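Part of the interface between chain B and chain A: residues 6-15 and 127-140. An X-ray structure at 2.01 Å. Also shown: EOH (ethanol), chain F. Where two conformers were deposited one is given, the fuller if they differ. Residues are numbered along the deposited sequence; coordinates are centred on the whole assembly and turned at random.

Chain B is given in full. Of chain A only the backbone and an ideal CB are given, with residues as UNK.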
# COMPACT_ATOMS: atom_id res chain seq x y z
N HIS B 6 16.23 8.41 16.19
CA HIS B 6 15.97 6.97 16.32
C HIS B 6 14.50 6.67 16.03
O HIS B 6 14.20 5.76 15.25
CB HIS B 6 16.33 6.44 17.71
CG HIS B 6 15.65 5.14 18.05
ND1 HIS B 6 15.95 3.95 17.41
CD2 HIS B 6 14.65 4.86 18.92
CE1 HIS B 6 15.16 2.99 17.88
NE2 HIS B 6 14.37 3.52 18.80
N GLU B 7 13.59 7.41 16.67
CA GLU B 7 12.17 7.14 16.49
C GLU B 7 11.67 7.40 15.08
O GLU B 7 10.82 6.65 14.59
CB GLU B 7 11.30 7.92 17.50
CG GLU B 7 11.54 7.51 18.96
CD GLU B 7 10.45 8.05 19.86
OE1 GLU B 7 9.28 7.67 19.63
OE2 GLU B 7 10.75 8.86 20.78
N THR B 8 12.12 8.48 14.44
CA THR B 8 11.67 8.77 13.08
C THR B 8 12.32 7.81 12.06
O THR B 8 11.69 7.46 11.05
CB THR B 8 11.85 10.25 12.67
OG1 THR B 8 13.23 10.59 12.77
CG2 THR B 8 11.05 11.15 13.60
N ASP B 9 13.56 7.38 12.33
CA ASP B 9 14.22 6.39 11.47
C ASP B 9 13.40 5.09 11.51
O ASP B 9 13.15 4.47 10.48
CB ASP B 9 15.66 6.06 11.94
CG ASP B 9 16.71 7.09 11.52
OD1 ASP B 9 16.44 8.03 10.76
OD2 ASP B 9 17.85 6.94 12.00
N GLN B 10 13.00 4.68 12.72
CA GLN B 10 12.19 3.49 12.90
C GLN B 10 10.82 3.63 12.22
O GLN B 10 10.37 2.73 11.50
CB GLN B 10 12.02 3.20 14.38
CG GLN B 10 11.30 1.86 14.69
CD GLN B 10 11.20 1.59 16.20
OE1 GLN B 10 11.96 0.80 16.73
NE2 GLN B 10 10.29 2.24 16.86
N LEU B 11 10.15 4.76 12.44
CA LEU B 11 8.83 5.00 11.86
C LEU B 11 8.95 5.05 10.34
O LEU B 11 8.10 4.50 9.64
CB LEU B 11 8.18 6.27 12.41
CG LEU B 11 6.80 6.66 11.82
CD1 LEU B 11 5.80 5.49 12.09
CD2 LEU B 11 6.28 7.93 12.43
N TYR B 12 9.98 5.73 9.84
CA TYR B 12 10.20 5.73 8.39
C TYR B 12 10.34 4.31 7.81
O TYR B 12 9.77 3.98 6.76
CB TYR B 12 11.43 6.57 8.03
CG TYR B 12 11.71 6.65 6.57
CD1 TYR B 12 10.82 7.31 5.70
CD2 TYR B 12 12.89 6.11 6.04
CE1 TYR B 12 11.09 7.40 4.31
CE2 TYR B 12 13.16 6.20 4.64
CZ TYR B 12 12.26 6.85 3.81
OH TYR B 12 12.51 6.95 2.46
N GLN B 13 11.08 3.45 8.50
CA GLN B 13 11.20 2.05 8.07
C GLN B 13 9.84 1.35 8.00
O GLN B 13 9.55 0.61 7.06
CB GLN B 13 12.16 1.29 8.99
CG GLN B 13 12.54 -0.08 8.47
CD GLN B 13 13.50 -0.78 9.43
OE1 GLN B 13 13.11 -1.17 10.54
NE2 GLN B 13 14.75 -0.94 9.00
N ALA B 14 8.99 1.58 9.01
CA ALA B 14 7.62 1.04 8.99
C ALA B 14 6.81 1.60 7.81
O ALA B 14 6.13 0.86 7.10
CB ALA B 14 6.91 1.36 10.31
N VAL B 15 6.89 2.91 7.61
CA VAL B 15 6.17 3.56 6.52
C VAL B 15 6.62 3.00 5.17
O VAL B 15 5.81 2.78 4.27
CB VAL B 15 6.33 5.13 6.59
CG1 VAL B 15 5.86 5.80 5.27
CG2 VAL B 15 5.52 5.69 7.78
N UNK A 127 3.14 7.83 22.25
CA UNK A 127 4.27 7.41 23.09
C UNK A 127 5.20 6.61 22.19
O UNK A 127 4.77 6.08 21.17
CB UNK A 127 3.82 6.59 24.30
N UNK A 128 6.47 6.49 22.58
CA UNK A 128 7.40 5.69 21.82
C UNK A 128 6.97 4.22 21.86
O UNK A 128 7.27 3.49 20.92
CB UNK A 128 8.82 5.86 22.36
N UNK A 129 6.31 3.77 22.94
CA UNK A 129 5.83 2.37 23.00
C UNK A 129 4.76 2.08 21.94
O UNK A 129 4.80 1.03 21.27
CB UNK A 129 5.26 2.07 24.39
N UNK A 130 3.83 3.01 21.76
CA UNK A 130 2.85 2.89 20.68
C UNK A 130 3.49 2.83 19.30
O UNK A 130 3.06 2.02 18.46
CB UNK A 130 1.87 4.07 20.73
N UNK A 131 4.46 3.70 19.04
CA UNK A 131 5.14 3.69 17.74
C UNK A 131 5.97 2.45 17.51
O UNK A 131 6.06 1.97 16.38
CB UNK A 131 6.04 4.92 17.61
N UNK A 132 6.61 1.96 18.57
CA UNK A 132 7.37 0.74 18.46
C UNK A 132 6.45 -0.46 18.15
O UNK A 132 6.81 -1.33 17.35
CB UNK A 132 8.16 0.50 19.75
N UNK A 133 5.31 -0.51 18.82
CA UNK A 133 4.29 -1.53 18.54
C UNK A 133 3.84 -1.43 17.08
O UNK A 133 3.75 -2.46 16.39
CB UNK A 133 3.09 -1.37 19.48
N UNK A 134 3.58 -0.21 16.60
CA UNK A 134 3.24 -0.06 15.21
C UNK A 134 4.32 -0.66 14.28
O UNK A 134 4.02 -1.42 13.34
CB UNK A 134 3.03 1.42 14.90
N UNK A 135 5.58 -0.30 14.51
CA UNK A 135 6.67 -0.82 13.68
C UNK A 135 6.75 -2.36 13.73
O UNK A 135 6.83 -3.03 12.68
CB UNK A 135 8.00 -0.21 14.13
N UNK A 136 6.68 -2.91 14.94
CA UNK A 136 6.80 -4.36 15.14
C UNK A 136 5.68 -5.10 14.40
O UNK A 136 5.94 -6.08 13.67
CB UNK A 136 6.76 -4.70 16.63
N UNK A 137 4.45 -4.63 14.57
CA UNK A 137 3.29 -5.27 13.93
C UNK A 137 3.32 -5.05 12.41
O UNK A 137 3.08 -5.99 11.66
CB UNK A 137 1.99 -4.72 14.52
N UNK A 138 3.65 -3.84 11.96
CA UNK A 138 3.83 -3.58 10.53
C UNK A 138 4.77 -4.57 9.87
O UNK A 138 4.42 -5.18 8.85
CB UNK A 138 4.36 -2.16 10.32
N UNK A 139 5.97 -4.74 10.43
CA UNK A 139 6.93 -5.64 9.83
C UNK A 139 6.51 -7.11 9.96
O UNK A 139 6.77 -7.92 9.04
CB UNK A 139 8.30 -5.43 10.47
N UNK A 140 5.92 -7.47 11.10
CA UNK A 140 5.41 -8.83 11.31
C UNK A 140 4.29 -9.17 10.34
O UNK A 140 4.27 -10.25 9.78
CB UNK A 140 4.91 -8.99 12.75
C1 EOH F . 6.34 3.70 0.38
C2 EOH F . 7.05 3.38 -0.95
O EOH F . 5.85 2.52 1.04

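Two helices run side by side here, their N-to-C directions 31° apart and their axes 9.2 Å apart at closest approach.

Position 127 lies just before the helix, with phi/psi of -77/159 and its CB pointing away from chain B. Nothing there constrains it except the free backbone NH groups of the first turn, which favour Ser, Thr, Asp or Asn. It is S127(A); S127(A) OG accepts from the backbone N of position 130 at 3.1 Å, a capping bond.

At 128 the CB points toward chain B and sits 3.3 Å from E7(B) OE1. A small residue fits beside that carboxylate, and an acidic one would be poorly placed; Ser, Ala, Gly or Thr are reasonable. The deposited S128(A) brings its CB against the carboxylate, while a water donates to E7(B) OE1.

Positions 129 and 130 find no chain B atom within reach, so many helix formers would serve. They are V129(A) and E130(A); the latter turns back to the helix start, its OE1 accepting from S127(A) N at 2.9 Å.

At 131 the CB again points toward chain B, 4.7 Å from E7(B) OE1 and 5.1 Å from Q10(B) NE2. That leaves space for a medium side chain, apolar or polar. L131(A) fills it, CD1 lying 3.8 Å from E7(B) OE1 along the glutamate's end.

Position 132 points sideways, but Q10(B) NE2 is 4.0 Å from its ideal CB and offers a donor. A short acceptor such as Ser, Thr, Asp or Asn would suit. T132(A) takes the bond, Q10(B) NE2 to T132(A) OG1 at 3.2 Å, and its own OG1 donates to S128(A) O at 3.0 Å.

Position 133 points away and could be almost anything; it is A133(A).

At 134 the CB points toward chain B with nothing within 5.5 Å, so a long apolar side chain is needed to reach L11(B) and A14(B): Leu, Met, Phe or Tyr. Y134(A) sets CE2 3.7 Å from A14(B) CB and CD2 4.0 Å from L11(B) CD1.

Position 135 is the tightest, its CA 5.1 Å from that of A14(B). Q10(B) CG lies 3.9 Å from the ideal CB, and the carboxamide of Q13(B) lies further out, inviting a longer donor such as Gln or His. H135(A) lays one ring face under Q10(B) CG, 3.7 Å from the ring centroid, and donates from NE2 to Q13(B) OE1 at 2.7 Å.

Position 136 points away and 137 is out of reach, so many helix-compatible residues would serve; they are K136(A) and V137(A).

At 138, CB is 4.3 Å from A14(B) CB, and the carbonyl of A14(B) is a possible acceptor; Gln, Lys or an apolar residue would do. Q138(A) NE2 donates to A14(B) O at 3.0 Å.

Position 139 points sideways; the Q13(B) carboxamide is within reach of a long side chain, polar or apolar. L139(A) CD1 contacts Q13(B) OE1 at 3.9 Å. Position 140 is out of reach and tolerates many helix formers; it is A140(A).

Chain A 127-140: SSVELTAYHKVQLA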
# COMPACT_ATOMS: atom_id res chain seq x y z
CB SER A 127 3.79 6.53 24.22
OG SER A 127 3.22 5.33 23.69
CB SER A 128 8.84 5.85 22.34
OG SER A 128 8.93 5.57 23.72
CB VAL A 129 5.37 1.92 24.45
CG1 VAL A 129 4.12 2.63 24.91
CG2 VAL A 129 5.13 0.43 24.50
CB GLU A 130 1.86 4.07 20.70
CG GLU A 130 0.89 3.96 21.85
CD GLU A 130 0.05 5.22 21.99
OE1 GLU A 130 0.62 6.34 22.02
OE2 GLU A 130 -1.19 5.08 22.08
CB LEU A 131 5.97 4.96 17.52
CG LEU A 131 5.13 6.25 17.56
CD1 LEU A 131 6.03 7.46 17.63
CD2 LEU A 131 4.19 6.33 16.33
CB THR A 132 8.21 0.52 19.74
OG1 THR A 132 9.22 1.55 19.76
CG2 THR A 132 8.88 -0.83 19.73
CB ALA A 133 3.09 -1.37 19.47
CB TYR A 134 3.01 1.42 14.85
CG TYR A 134 2.72 1.60 13.37
CD1 TYR A 134 1.45 1.31 12.86
CD2 TYR A 134 3.71 2.10 12.48
CE1 TYR A 134 1.17 1.45 11.51
CE2 TYR A 134 3.40 2.26 11.09
CZ TYR A 134 2.15 1.92 10.62
OH TYR A 134 1.82 2.06 9.28
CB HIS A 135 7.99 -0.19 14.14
CG HIS A 135 9.20 -0.73 13.43
ND1 HIS A 135 9.93 -1.79 13.92
CD2 HIS A 135 9.84 -0.31 12.31
CE1 HIS A 135 10.96 -2.02 13.11
NE2 HIS A 135 10.94 -1.13 12.14
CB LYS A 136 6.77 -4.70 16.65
CG LYS A 136 7.09 -6.16 17.04
CD LYS A 136 6.66 -6.41 18.53
CE LYS A 136 6.67 -7.90 18.99
NZ LYS A 136 6.24 -8.15 20.49
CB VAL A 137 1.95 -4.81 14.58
CG1 VAL A 137 0.73 -5.43 13.85
CG2 VAL A 137 1.94 -5.19 16.07
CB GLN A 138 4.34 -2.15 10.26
CG GLN A 138 4.50 -1.81 8.74
CD GLN A 138 3.24 -1.27 8.09
OE1 GLN A 138 2.12 -1.63 8.48
NE2 GLN A 138 3.40 -0.33 7.11
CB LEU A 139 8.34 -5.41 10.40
CG LEU A 139 9.09 -4.08 10.18
CD1 LEU A 139 10.66 -4.22 10.35
CD2 LEU A 139 8.76 -3.38 8.91
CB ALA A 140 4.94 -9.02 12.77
O HOH W 1 9.28 5.08 18.80
O HOH W 2 11.41 3.88 20.35
O HOH W 3 12.64 1.16 19.47
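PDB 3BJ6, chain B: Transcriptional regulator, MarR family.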